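Local coordinates for uncharacterized protein VP1736 (Vibrio parahaemolyticus, PDB 3LXQ) that is of unknown function but carries a sulfatase-family domain of the alkaline phosphatase clan, built round a mixed beta sheet flanked by helices, at residues F192-G195 / Q200-E203. Residues are numbered along the deposited sequence; the frame is centred on the assembly and turned at random.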
ATOM      1  N   PHE A 192      -5.748 -16.168   1.264  1.00 41.64           N
ATOM      2  CA  PHE A 192      -6.191 -14.953   1.935  1.00 40.54           C
ATOM      3  C   PHE A 192      -7.197 -14.160   1.104  1.00 41.20           C
ATOM      4  O   PHE A 192      -8.140 -13.601   1.659  1.00 41.81           O
ATOM      5  CB  PHE A 192      -5.009 -14.063   2.288  1.00 38.52           C
ATOM      6  CG  PHE A 192      -5.397 -12.784   2.988  1.00 38.54           C
ATOM      7  CD1 PHE A 192      -5.717 -12.784   4.342  1.00 36.44           C
ATOM      8  CD2 PHE A 192      -5.421 -11.575   2.297  1.00 37.78           C
ATOM      9  CE1 PHE A 192      -6.043 -11.601   5.000  1.00 36.39           C
ATOM     10  CE2 PHE A 192      -5.741 -10.386   2.959  1.00 36.50           C
ATOM     11  CZ  PHE A 192      -6.061 -10.402   4.310  1.00 34.62           C
ATOM     12  N   PHE A 193      -6.984 -14.084  -0.206  1.00 41.21           N
ATOM     13  CA  PHE A 193      -7.841 -13.250  -1.042  1.00 42.22           C
ATOM     14  C   PHE A 193      -9.210 -13.912  -1.197  1.00 44.71           C
ATOM     15  O   PHE A 193     -10.232 -13.251  -1.026  1.00 46.02           O
ATOM     16  CB  PHE A 193      -7.206 -12.958  -2.411  1.00 41.61           C
ATOM     17  CG  PHE A 193      -6.019 -12.010  -2.372  1.00 39.00           C
ATOM     18  CD1 PHE A 193      -5.891 -11.035  -1.382  1.00 35.70           C
ATOM     19  CD2 PHE A 193      -5.058 -12.065  -3.373  1.00 37.68           C
ATOM     20  CE1 PHE A 193      -4.802 -10.151  -1.373  1.00 34.11           C
ATOM     21  CE2 PHE A 193      -3.982 -11.194  -3.374  1.00 35.89           C
ATOM     22  CZ  PHE A 193      -3.857 -10.228  -2.370  1.00 33.81           C
ATOM     23  N   PHE A 194      -9.216 -15.216  -1.484  1.00 46.55           N
ATOM     24  CA  PHE A 194     -10.450 -16.014  -1.622  1.00 49.67           C
ATOM     25  C   PHE A 194     -11.271 -16.087  -0.341  1.00 50.19           C
ATOM     26  O   PHE A 194     -12.502 -16.073  -0.389  1.00 52.16           O
ATOM     27  CB  PHE A 194     -10.137 -17.444  -2.104  1.00 51.12           C
ATOM     28  CG  PHE A 194     -10.316 -17.655  -3.584  1.00 53.75           C
ATOM     29  CD1 PHE A 194     -10.636 -16.596  -4.432  1.00 55.42           C
ATOM     30  CD2 PHE A 194     -10.133 -18.923  -4.135  1.00 58.08           C
ATOM     31  CE1 PHE A 194     -10.796 -16.792  -5.802  1.00 58.60           C
ATOM     32  CE2 PHE A 194     -10.287 -19.143  -5.512  1.00 60.71           C
ATOM     33  CZ  PHE A 194     -10.622 -18.074  -6.350  1.00 60.97           C
ATOM     34  N   GLY A 195     -10.590 -16.189   0.796  1.00 48.84           N
ATOM     35  CA  GLY A 195     -11.256 -16.189   2.094  1.00 49.70           C
ATOM     36  C   GLY A 195     -11.790 -14.821   2.508  1.00 49.57           C
ATOM     37  O   GLY A 195     -12.608 -14.725   3.434  1.00 50.91           O
ATOM     38  N   GLN A 200     -12.839 -13.379  -8.313  1.00 62.78           N
ATOM     39  CA  GLN A 200     -12.029 -13.987  -9.356  1.00 62.65           C
ATOM     40  C   GLN A 200     -10.551 -13.817  -9.015  1.00 59.06           C
ATOM     41  O   GLN A 200     -10.151 -12.791  -8.465  1.00 57.36           O
ATOM     42  CB  GLN A 200     -12.352 -13.302 -10.685  1.00 64.44           C
ATOM     43  CG  GLN A 200     -11.362 -13.540 -11.815  1.00 63.82           C
ATOM     44  CD  GLN A 200     -11.649 -12.684 -13.038  1.00 66.57           C
ATOM     45  OE1 GLN A 200     -11.696 -13.189 -14.160  1.00 69.08           O
ATOM     46  NE2 GLN A 200     -11.857 -11.384 -12.825  1.00 66.18           N
ATOM     47  N   ILE A 201      -9.750 -14.836  -9.308  1.00 58.67           N
ATOM     48  CA  ILE A 201      -8.299 -14.694  -9.291  1.00 56.12           C
ATOM     49  C   ILE A 201      -7.747 -15.116 -10.641  1.00 56.63           C
ATOM     50  O   ILE A 201      -7.994 -16.233 -11.125  1.00 58.81           O
ATOM     51  CB  ILE A 201      -7.612 -15.460  -8.128  1.00 55.29           C
ATOM     52  CG1 ILE A 201      -7.896 -14.752  -6.802  1.00 55.47           C
ATOM     53  CG2 ILE A 201      -6.096 -15.530  -8.348  1.00 53.67           C
ATOM     54  CD1 ILE A 201      -7.342 -15.447  -5.582  1.00 55.57           C
ATOM     55  N   VAL A 202      -7.025 -14.183 -11.246  1.00 54.96           N
ATOM     56  CA  VAL A 202      -6.381 -14.373 -12.527  1.00 55.14           C
ATOM     57  C   VAL A 202      -4.904 -14.570 -12.221  1.00 53.20           C
ATOM     58  O   VAL A 202      -4.272 -13.713 -11.606  1.00 51.21           O
ATOM     59  CB  VAL A 202      -6.591 -13.132 -13.430  1.00 55.49           C
ATOM     60  CG1 VAL A 202      -5.973 -13.332 -14.807  1.00 55.82           C
ATOM     61  CG2 VAL A 202      -8.081 -12.799 -13.547  1.00 58.02           C
ATOM     62  N   GLU A 203      -4.359 -15.713 -12.625  1.00 54.16           N
ATOM     63  CA  GLU A 203      -2.954 -16.009 -12.369  1.00 52.97           C
ATOM     64  C   GLU A 203      -2.285 -16.673 -13.576  1.00 53.75           C
ATOM     65  O   GLU A 203      -2.880 -16.724 -14.655  1.00 54.98           O
ATOM     66  CB  GLU A 203      -2.815 -16.850 -11.103  1.00 53.59           C
ATOM     67  CG  GLU A 203      -3.357 -18.258 -11.215  1.00 56.61           C
ATOM     68  CD  GLU A 203      -3.244 -19.008  -9.917  1.00 58.29           C
ATOM     69  OE1 GLU A 203      -2.100 -19.251  -9.473  1.00 58.65           O
ATOM     70  OE2 GLU A 203      -4.302 -19.347  -9.338  1.00 59.72           O
TER
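Ile201 reaches from the strand 200-202 to the helix 189-195 and lays its longer branch over the ring of Phe194. At the root of the side chain, CB only grazes the ring, 4.2 Å from Phe194 CE1. CG1 comes closer, 3.7 Å from the same CE1, and sits anti to the backbone carbonyl carbon (chi1 -72°), which aims this branch at the helix while CG2 takes the place anti to the backbone N. The chain then runs on fully extended (chi2 177°) to the terminal methyl, CD1, which does most of the touching. This methyl stands over one face of the Phe194 ring, displaced from the centre toward the side of Phe194 CD1 and CE1. It lies 4.0 Å from the ring centroid and 26° off the ring normal, a CH-pi contact. The same methyl also meets the helix nearer its backbone, 4.0 Å from Phe193 CB, and so touches two consecutive phenylalanines, one at its ring and the other at its CB. At its edge the Phe194 ring meets the strand's main chain, Phe194 CE1 lying 4.4 Å from Gln200 C. The side-chain contacts are apolar, and the two segments together bury a modest 154 Å². Farther in, the buried Phe193 ring turns edge-to-face to Phe178 and also meets Phe198, whereas Phe194 remains exposed; Ile201 itself also rests on Phe178 and Ala184. Backbone hydrogen bonds of Gln200 with Thr176 and of Val202 with Phe178 and Tyr180 fasten the strand alongside the strand 175-180. The packing thus ties helix to strand in the second half of a beta-alpha-beta crossover, 175-180 to 189-195 to 200-202, whose parallel strands belong to the main sheet of the alkaline phosphatase-like alpha/beta fold.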